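Local coordinates for S-adenosyl-L-methionine-dependent 2-deoxy-scyllo-inosamine dehydrogenase (Bacillus circulans, PDB 4M7S), which catalyses the radical S-adenosyl-L-methionine-dependent two-electron oxidation of 2-deoxy-scyllo-inosamine to amino-dideoxy-scyllo-inosose in butirosin biosynthesis, using two [4Fe-4S] clusters, at residues Glu35-Ser49 / Cys68-Ile82. Residues are numbered along the deposited sequence; the frame is centred on the assembly and turned at random.
Sequences EMDPALYKTLMEQLS and CKNLDLFVGMTTEYI. With IMD (imidazole), chain F.
Glu35 reaches across to the turn before helix 71-81, where Lys69 N donates to both carboxylate oxygens: to Glu35 OE2 at 3.2 Å, from above the carboxylate plane, and weakly to OE1. A bridging water donates to Glu35 OE1 and Met36 O and accepts from Asn70 ND2, linking the loop before helix 38-49 to the N-cap residue of helix 71-81. Pro38 CA then lies at the edge of the Phe74 ring. With CG anti to the backbone N (chi1 -172°), the Tyr41 ring swings over Phe74 in an offset stack, centroids 4.2 Å apart and planes at 24°, while each CB sits over the other's ring. SE of Met77, a selenomethionine, meets the Tyr41 edge, a Met-aromatic contact. The helices run nearly parallel, axes 9.7 Å apart, against the parallel strands of the radical SAM domain; Met45 (also selenomethionine), Leu48 and Ile82 all touch Ile57 on strand 56-58, which falls between the helices in the chain. Lys42 lays its CB against Met77 CE (3.7 Å). Tyr81 packs as a knob among Lys42, Met45, Glu46 and Ser49, with Met45 CB over its ring face, 3.8 Å from the centroid. Leu48 CB meets Ile82 CG2, and Ser49 OG donates to Tyr81 O at 3.0 Å.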
ATOM      1  N   GLU A  35      -2.410   7.619  14.264  1.00 43.46           N
ATOM      2  CA  GLU A  35      -1.107   7.568  13.615  1.00 42.42           C
ATOM      3  C   GLU A  35      -0.221   6.399  13.983  1.00 34.12           C
ATOM      4  O   GLU A  35      -0.251   5.904  15.106  1.00 31.64           O
ATOM      5  CB  GLU A  35      -0.349   8.869  13.812  1.00 48.83           C
ATOM      6  CG  GLU A  35      -0.048   9.541  12.500  1.00 51.22           C
ATOM      7  CD  GLU A  35       0.335  10.973  12.677  1.00 57.04           C
ATOM      8  OE1 GLU A  35       1.526  11.217  12.955  1.00 62.63           O
ATOM      9  OE2 GLU A  35      -0.554  11.845  12.553  1.00 55.28           O
HETATM   10  N   MSE A  36       0.585   5.970  13.020  1.00 25.85           N
HETATM   11  CA  MSE A  36       1.509   4.880  13.283  1.00 28.42           C
HETATM   12  C   MSE A  36       2.569   5.300  14.303  1.00 29.15           C
HETATM   13  O   MSE A  36       3.154   6.375  14.192  1.00 29.87           O
HETATM   14  CB  MSE A  36       2.174   4.392  11.993  1.00 26.66           C
HETATM   15  CG  MSE A  36       3.160   3.267  12.251  1.00 26.58           C
HETATM   16 SE   MSE A  36       3.954   2.518  10.650  1.00 40.12          SE
HETATM   17  CE  MSE A  36       2.393   1.564   9.952  1.00 23.07           C
ATOM     18  N   ASP A  37       2.775   4.461  15.314  1.00 28.97           N
ATOM     19  CA  ASP A  37       3.867   4.640  16.271  1.00 33.15           C
ATOM     20  C   ASP A  37       5.195   4.768  15.511  1.00 31.33           C
ATOM     21  O   ASP A  37       5.533   3.907  14.713  1.00 27.68           O
ATOM     22  CB  ASP A  37       3.907   3.439  17.229  1.00 34.54           C
ATOM     23  CG  ASP A  37       4.881   3.630  18.392  1.00 41.20           C
ATOM     24  OD1 ASP A  37       5.823   4.440  18.281  1.00 43.46           O
ATOM     25  OD2 ASP A  37       4.709   2.951  19.427  1.00 44.32           O
ATOM     26  N   PRO A  38       5.940   5.866  15.734  1.00 30.58           N
ATOM     27  CA  PRO A  38       7.238   6.014  15.055  1.00 30.20           C
ATOM     28  C   PRO A  38       8.189   4.855  15.341  1.00 28.78           C
ATOM     29  O   PRO A  38       9.004   4.505  14.493  1.00 28.60           O
ATOM     30  CB  PRO A  38       7.799   7.331  15.621  1.00 32.04           C
ATOM     31  CG  PRO A  38       6.883   7.719  16.759  1.00 36.69           C
ATOM     32  CD  PRO A  38       5.558   7.083  16.472  1.00 33.65           C
ATOM     33  N   ALA A  39       8.074   4.259  16.522  1.00 23.19           N
ATOM     34  CA  ALA A  39       8.834   3.062  16.840  1.00 23.69           C
ATOM     35  C   ALA A  39       8.450   1.909  15.914  1.00 29.66           C
ATOM     36  O   ALA A  39       9.294   1.100  15.536  1.00 27.57           O
ATOM     37  CB  ALA A  39       8.604   2.671  18.265  1.00 26.22           C
ATOM     38  N   LEU A  40       7.170   1.815  15.566  1.00 26.73           N
ATOM     39  CA  LEU A  40       6.725   0.738  14.676  1.00 20.29           C
ATOM     40  C   LEU A  40       7.240   0.981  13.265  1.00 19.99           C
ATOM     41  O   LEU A  40       7.649   0.044  12.569  1.00 20.93           O
ATOM     42  CB  LEU A  40       5.199   0.595  14.672  1.00 24.19           C
ATOM     43  CG  LEU A  40       4.649  -0.569  13.830  1.00 26.23           C
ATOM     44  CD1 LEU A  40       5.141  -1.911  14.380  1.00 27.76           C
ATOM     45  CD2 LEU A  40       3.123  -0.535  13.768  1.00 25.96           C
ATOM     46  N   TYR A  41       7.217   2.238  12.834  1.00 22.25           N
ATOM     47  CA  TYR A  41       7.747   2.572  11.523  1.00 21.74           C
ATOM     48  C   TYR A  41       9.251   2.321  11.481  1.00 23.60           C
ATOM     49  O   TYR A  41       9.783   1.894  10.454  1.00 22.02           O
ATOM     50  CB  TYR A  41       7.447   4.019  11.135  1.00 21.66           C
ATOM     51  CG  TYR A  41       7.818   4.317   9.693  1.00 20.20           C
ATOM     52  CD1 TYR A  41       6.938   4.013   8.661  1.00 22.12           C
ATOM     53  CD2 TYR A  41       9.051   4.872   9.367  1.00 20.12           C
ATOM     54  CE1 TYR A  41       7.268   4.264   7.345  1.00 22.83           C
ATOM     55  CE2 TYR A  41       9.390   5.141   8.045  1.00 21.05           C
ATOM     56  CZ  TYR A  41       8.484   4.835   7.046  1.00 25.05           C
ATOM     57  OH  TYR A  41       8.800   5.080   5.736  1.00 30.02           O
ATOM     58  N   LYS A  42       9.943   2.581  12.588  1.00 22.89           N
ATOM     59  CA  LYS A  42      11.371   2.278  12.623  1.00 24.76           C
ATOM     60  C   LYS A  42      11.668   0.782  12.478  1.00 25.61           C
ATOM     61  O   LYS A  42      12.581   0.410  11.736  1.00 25.96           O
ATOM     62  CB  LYS A  42      12.068   2.846  13.867  1.00 22.58           C
ATOM     63  CG  LYS A  42      13.563   2.522  13.899  1.00 23.98           C
ATOM     64  CD  LYS A  42      14.331   3.491  14.792  1.00 24.84           C
ATOM     65  CE  LYS A  42      15.799   3.093  14.950  1.00 29.64           C
ATOM     66  NZ  LYS A  42      15.954   1.748  15.539  1.00 29.95           N
ATOM     67  N   THR A  43      10.928  -0.087  13.168  1.00 25.70           N
ATOM     68  CA  THR A  43      11.226  -1.510  12.995  1.00 24.43           C
ATOM     69  C   THR A  43      10.894  -1.979  11.578  1.00 21.66           C
ATOM     70  O   THR A  43      11.561  -2.859  11.059  1.00 24.32           O
ATOM     71  CB  THR A  43      10.649  -2.485  14.088  1.00 35.36           C
ATOM     72  OG1 THR A  43       9.804  -3.473  13.486  1.00 43.28           O
ATOM     73  CG2 THR A  43       9.895  -1.775  15.160  1.00 26.60           C
ATOM     74  N   LEU A  44       9.889  -1.381  10.943  1.00 21.38           N
ATOM     75  CA  LEU A  44       9.620  -1.703   9.540  1.00 20.04           C
ATOM     76  C   LEU A  44      10.794  -1.296   8.644  1.00 22.56           C
ATOM     77  O   LEU A  44      11.184  -2.039   7.737  1.00 22.30           O
ATOM     78  CB  LEU A  44       8.343  -1.022   9.043  1.00 14.89           C
ATOM     79  CG  LEU A  44       8.029  -1.304   7.566  1.00 23.88           C
ATOM     80  CD1 LEU A  44       7.816  -2.811   7.306  1.00 21.00           C
ATOM     81  CD2 LEU A  44       6.820  -0.515   7.099  1.00 20.62           C
HETATM   82  N   MSE A  45      11.342  -0.106   8.888  1.00 21.76           N
HETATM   83  CA  MSE A  45      12.520   0.350   8.148  1.00 24.36           C
HETATM   84  C   MSE A  45      13.690  -0.626   8.322  1.00 21.53           C
HETATM   85  O   MSE A  45      14.398  -0.938   7.365  1.00 24.14           O
HETATM   86  CB  MSE A  45      12.937   1.766   8.594  1.00 23.11           C
HETATM   87  CG  MSE A  45      11.979   2.888   8.147  1.00 24.76           C
HETATM   88 SE   MSE A  45      11.746   2.951   6.199  1.00 43.03          SE
HETATM   89  CE  MSE A  45      10.033   2.044   6.101  1.00 24.24           C
ATOM     90  N   GLU A  46      13.889  -1.097   9.550  1.00 20.05           N
ATOM     91  CA  GLU A  46      14.983  -2.008   9.856  1.00 24.38           C
ATOM     92  C   GLU A  46      14.806  -3.332   9.141  1.00 24.73           C
ATOM     93  O   GLU A  46      15.781  -3.952   8.715  1.00 25.46           O
ATOM     94  CB  GLU A  46      15.058  -2.255  11.364  1.00 27.10           C
ATOM     95  CG  GLU A  46      15.468  -1.037  12.176  1.00 33.11           C
ATOM     96  CD  GLU A  46      15.316  -1.274  13.663  1.00 42.07           C
ATOM     97  OE1 GLU A  46      14.558  -2.201  14.041  1.00 43.72           O
ATOM     98  OE2 GLU A  46      15.953  -0.540  14.450  1.00 47.41           O
ATOM     99  N   GLN A  47      13.561  -3.784   9.042  1.00 22.78           N
ATOM    100  CA  GLN A  47      13.276  -5.054   8.384  1.00 24.16           C
ATOM    101  C   GLN A  47      13.458  -4.913   6.885  1.00 23.61           C
ATOM    102  O   GLN A  47      14.055  -5.780   6.242  1.00 22.92           O
ATOM    103  CB  GLN A  47      11.855  -5.531   8.703  1.00 22.49           C
ATOM    104  CG  GLN A  47      11.643  -5.814  10.183  1.00 24.20           C
ATOM    105  CD  GLN A  47      10.207  -6.175  10.489  1.00 27.60           C
ATOM    106  OE1 GLN A  47       9.419  -6.468   9.578  1.00 23.93           O
ATOM    107  NE2 GLN A  47       9.849  -6.144  11.768  1.00 30.48           N
ATOM    108  N   LEU A  48      12.952  -3.810   6.337  1.00 18.96           N
ATOM    109  CA  LEU A  48      13.070  -3.561   4.905  1.00 22.00           C
ATOM    110  C   LEU A  48      14.532  -3.338   4.558  1.00 23.39           C
ATOM    111  O   LEU A  48      15.008  -3.737   3.487  1.00 21.13           O
ATOM    112  CB  LEU A  48      12.192  -2.374   4.468  1.00 18.62           C
ATOM    113  CG  LEU A  48      10.676  -2.584   4.453  1.00 16.69           C
ATOM    114  CD1 LEU A  48       9.952  -1.316   3.941  1.00 16.20           C
ATOM    115  CD2 LEU A  48      10.297  -3.806   3.591  1.00 18.33           C
ATOM    116  N   SER A  49      15.263  -2.723   5.484  1.00 24.61           N
ATOM    117  CA  SER A  49      16.696  -2.527   5.276  1.00 24.71           C
ATOM    118  C   SER A  49      17.458  -3.848   5.254  1.00 26.63           C
ATOM    119  O   SER A  49      18.393  -4.015   4.472  1.00 27.60           O
ATOM    120  CB  SER A  49      17.288  -1.604   6.348  1.00 24.08           C
ATOM    121  OG  SER A  49      18.594  -1.239   5.988  1.00 31.03           O
ATOM    122  N   CYS A  68      -0.167  12.901   8.199  1.00 22.54           N
ATOM    123  CA  CYS A  68       0.719  12.258   9.154  1.00 22.42           C
ATOM    124  C   CYS A  68       1.679  13.299   9.708  1.00 22.76           C
ATOM    125  O   CYS A  68       2.417  13.935   8.946  1.00 25.82           O
ATOM    126  CB  CYS A  68       1.511  11.148   8.456  1.00 20.21           C
ATOM    127  SG  CYS A  68       2.677  10.298   9.535  1.00 28.04           S
ATOM    128  N   LYS A  69       1.691  13.478  11.023  1.00 21.19           N
ATOM    129  CA  LYS A  69       2.524  14.529  11.603  1.00 25.62           C
ATOM    130  C   LYS A  69       4.011  14.183  11.537  1.00 26.65           C
ATOM    131  O   LYS A  69       4.855  15.067  11.632  1.00 26.19           O
ATOM    132  CB  LYS A  69       2.082  14.877  13.029  1.00 31.01           C
ATOM    133  CG  LYS A  69       2.396  13.862  14.118  1.00 35.98           C
ATOM    134  CD  LYS A  69       1.640  14.249  15.400  1.00 44.93           C
ATOM    135  CE  LYS A  69       2.247  13.636  16.661  1.00 53.25           C
ATOM    136  NZ  LYS A  69       1.925  12.190  16.871  1.00 56.51           N
ATOM    137  N   ASN A  70       4.314  12.900  11.335  1.00 25.62           N
ATOM    138  CA  ASN A  70       5.696  12.425  11.262  1.00 25.70           C
ATOM    139  C   ASN A  70       6.124  12.123   9.839  1.00 23.71           C
ATOM    140  O   ASN A  70       7.134  11.456   9.634  1.00 22.88           O
ATOM    141  CB  ASN A  70       5.875  11.139  12.078  1.00 23.73           C
ATOM    142  CG  ASN A  70       5.914  11.388  13.558  1.00 26.71           C
ATOM    143  OD1 ASN A  70       6.647  12.251  14.035  1.00 28.59           O
ATOM    144  ND2 ASN A  70       5.122  10.626  14.307  1.00 29.71           N
ATOM    145  N   LEU A  71       5.363  12.599   8.858  1.00 21.51           N
ATOM    146  CA  LEU A  71       5.647  12.239   7.470  1.00 22.13           C
ATOM    147  C   LEU A  71       7.085  12.558   7.024  1.00 22.34           C
ATOM    148  O   LEU A  71       7.743  11.713   6.424  1.00 23.64           O
ATOM    149  CB  LEU A  71       4.632  12.859   6.506  1.00 22.19           C
ATOM    150  CG  LEU A  71       4.844  12.335   5.079  1.00 22.06           C
ATOM    151  CD1 LEU A  71       4.529  10.842   4.996  1.00 17.82           C
ATOM    152  CD2 LEU A  71       4.049  13.135   4.056  1.00 19.79           C
ATOM    153  N   ASP A  72       7.576  13.757   7.317  1.00 22.88           N
ATOM    154  CA  ASP A  72       8.924  14.128   6.881  1.00 23.45           C
ATOM    155  C   ASP A  72       9.966  13.181   7.456  1.00 24.34           C
ATOM    156  O   ASP A  72      10.867  12.741   6.748  1.00 23.23           O
ATOM    157  CB  ASP A  72       9.276  15.564   7.292  1.00 22.14           C
ATOM    158  CG  ASP A  72       8.500  16.614   6.502  1.00 30.55           C
ATOM    159  OD1 ASP A  72       7.730  16.245   5.587  1.00 28.92           O
ATOM    160  OD2 ASP A  72       8.667  17.815   6.805  1.00 37.95           O
ATOM    161  N   LEU A  73       9.833  12.898   8.749  1.00 22.35           N
ATOM    162  CA  LEU A  73      10.682  11.948   9.457  1.00 23.84           C
ATOM    163  C   LEU A  73      10.650  10.591   8.761  1.00 24.43           C
ATOM    164  O   LEU A  73      11.697  10.000   8.473  1.00 21.61           O
ATOM    165  CB  LEU A  73      10.153  11.795  10.886  1.00 25.01           C
ATOM    166  CG  LEU A  73      10.945  11.221  12.067  1.00 31.17           C
ATOM    167  CD1 LEU A  73      10.236  10.019  12.625  1.00 27.99           C
ATOM    168  CD2 LEU A  73      12.407  10.924  11.744  1.00 30.25           C
ATOM    169  N   PHE A  74       9.438  10.100   8.505  1.00 19.48           N
ATOM    170  CA  PHE A  74       9.250   8.796   7.873  1.00 22.07           C
ATOM    171  C   PHE A  74       9.847   8.743   6.472  1.00 23.49           C
ATOM    172  O   PHE A  74      10.462   7.748   6.093  1.00 18.72           O
ATOM    173  CB  PHE A  74       7.764   8.412   7.824  1.00 18.64           C
ATOM    174  CG  PHE A  74       7.166   8.127   9.178  1.00 23.02           C
ATOM    175  CD1 PHE A  74       7.976   7.911  10.275  1.00 22.05           C
ATOM    176  CD2 PHE A  74       5.789   8.067   9.344  1.00 22.93           C
ATOM    177  CE1 PHE A  74       7.431   7.643  11.519  1.00 25.17           C
ATOM    178  CE2 PHE A  74       5.237   7.802  10.583  1.00 22.49           C
ATOM    179  CZ  PHE A  74       6.057   7.589  11.670  1.00 25.13           C
ATOM    180  N   VAL A  75       9.656   9.804   5.697  1.00 22.12           N
ATOM    181  CA  VAL A  75      10.238   9.858   4.357  1.00 23.85           C
ATOM    182  C   VAL A  75      11.771   9.933   4.412  1.00 24.30           C
ATOM    183  O   VAL A  75      12.465   9.250   3.651  1.00 25.71           O
ATOM    184  CB  VAL A  75       9.669  11.050   3.559  1.00 25.41           C
ATOM    185  CG1 VAL A  75      10.393  11.194   2.236  1.00 25.66           C
ATOM    186  CG2 VAL A  75       8.172  10.863   3.336  1.00 22.96           C
ATOM    187  N   GLY A  76      12.297  10.759   5.315  1.00 23.78           N
ATOM    188  CA  GLY A  76      13.734  10.872   5.499  1.00 26.79           C
ATOM    189  C   GLY A  76      14.360   9.543   5.900  1.00 28.72           C
ATOM    190  O   GLY A  76      15.468   9.206   5.467  1.00 27.68           O
HETATM  191  N   MSE A  77      13.651   8.782   6.728  1.00 26.37           N
HETATM  192  CA  MSE A  77      14.139   7.466   7.150  1.00 28.22           C
HETATM  193  C   MSE A  77      14.207   6.456   6.002  1.00 27.32           C
HETATM  194  O   MSE A  77      15.062   5.565   6.006  1.00 29.65           O
HETATM  195  CB  MSE A  77      13.283   6.905   8.291  1.00 26.35           C
HETATM  196  CG  MSE A  77      13.435   7.651   9.607  1.00 29.39           C
HETATM  197 SE   MSE A  77      12.230   6.984  11.012  1.00 50.78          SE
HETATM  198  CE  MSE A  77      13.073   5.256  11.314  1.00 25.75           C
ATOM    199  N   THR A  78      13.325   6.581   5.014  1.00 25.62           N
ATOM    200  CA  THR A  78      13.365   5.640   3.900  1.00 29.74           C
ATOM    201  C   THR A  78      14.658   5.808   3.139  1.00 29.33           C
ATOM    202  O   THR A  78      15.278   4.829   2.725  1.00 32.09           O
ATOM    203  CB  THR A  78      12.190   5.798   2.917  1.00 32.92           C
ATOM    204  OG1 THR A  78      12.379   6.990   2.144  1.00 40.91           O
ATOM    205  CG2 THR A  78      10.888   5.856   3.660  1.00 25.96           C
ATOM    206  N   THR A  79      15.067   7.060   2.970  1.00 27.96           N
ATOM    207  CA  THR A  79      16.309   7.383   2.275  1.00 28.32           C
ATOM    208  C   THR A  79      17.534   6.847   3.033  1.00 33.36           C
ATOM    209  O   THR A  79      18.577   6.542   2.434  1.00 36.24           O
ATOM    210  CB  THR A  79      16.428   8.919   2.055  1.00 36.19           C
ATOM    211  OG1 THR A  79      15.317   9.379   1.271  1.00 36.52           O
ATOM    212  CG2 THR A  79      17.707   9.277   1.345  1.00 36.54           C
ATOM    213  N   GLU A  80      17.406   6.725   4.352  1.00 33.92           N
ATOM    214  CA  GLU A  80      18.515   6.244   5.186  1.00 38.83           C
ATOM    215  C   GLU A  80      18.563   4.727   5.205  1.00 36.25           C
ATOM    216  O   GLU A  80      19.632   4.127   5.084  1.00 38.90           O
ATOM    217  CB  GLU A  80      18.366   6.750   6.623  1.00 44.98           C
ATOM    218  CG  GLU A  80      19.280   7.899   6.992  1.00 55.50           C
ATOM    219  CD  GLU A  80      20.675   7.441   7.372  1.00 63.75           C
ATOM    220  OE1 GLU A  80      21.651   8.004   6.833  1.00 66.42           O
ATOM    221  OE2 GLU A  80      20.795   6.524   8.215  1.00 67.51           O
ATOM    222  N   TYR A  81      17.394   4.115   5.372  1.00 27.49           N
ATOM    223  CA  TYR A  81      17.293   2.670   5.536  1.00 27.80           C
ATOM    224  C   TYR A  81      17.219   1.917   4.210  1.00 28.16           C
ATOM    225  O   TYR A  81      17.838   0.863   4.055  1.00 29.80           O
ATOM    226  CB  TYR A  81      16.083   2.312   6.410  1.00 24.69           C
ATOM    227  CG  TYR A  81      16.334   2.474   7.898  1.00 25.48           C
ATOM    228  CD1 TYR A  81      16.929   1.459   8.632  1.00 26.66           C
ATOM    229  CD2 TYR A  81      15.994   3.653   8.558  1.00 29.60           C
ATOM    230  CE1 TYR A  81      17.160   1.596   9.986  1.00 30.59           C
ATOM    231  CE2 TYR A  81      16.229   3.807   9.909  1.00 31.76           C
ATOM    232  CZ  TYR A  81      16.807   2.773  10.620  1.00 32.29           C
ATOM    233  OH  TYR A  81      17.039   2.924  11.968  1.00 34.86           O
ATOM    234  N   ILE A  82      16.456   2.454   3.264  1.00 27.61           N
ATOM    235  CA  ILE A  82      16.241   1.785   1.982  1.00 28.17           C
ATOM    236  C   ILE A  82      16.434   2.740   0.791  1.00 29.23           C
ATOM    237  O   ILE A  82      15.494   3.019   0.047  1.00 30.88           O
ATOM    238  CB  ILE A  82      14.846   1.107   1.938  1.00 27.33           C
ATOM    239  CG1 ILE A  82      13.744   2.093   2.334  1.00 25.79           C
ATOM    240  CG2 ILE A  82      14.797  -0.086   2.895  1.00 23.03           C
ATOM    241  CD1 ILE A  82      12.321   1.502   2.240  1.00 27.53           C
TER
HETATM  242  N1  IMD F 505       6.237   3.542  21.265  1.00 44.73           N
HETATM  243  C2  IMD F 505       7.076   4.459  21.787  1.00 46.35           C
HETATM  244  N3  IMD F 505       7.108   4.297  23.131  1.00 50.69           N
HETATM  245  C4  IMD F 505       6.281   3.276  23.457  1.00 49.99           C
HETATM  246  C5  IMD F 505       5.730   2.797  22.274  1.00 47.13           C
HETATM  247  O   HOH W   1       2.991   9.069  13.141  1.00 38.54           O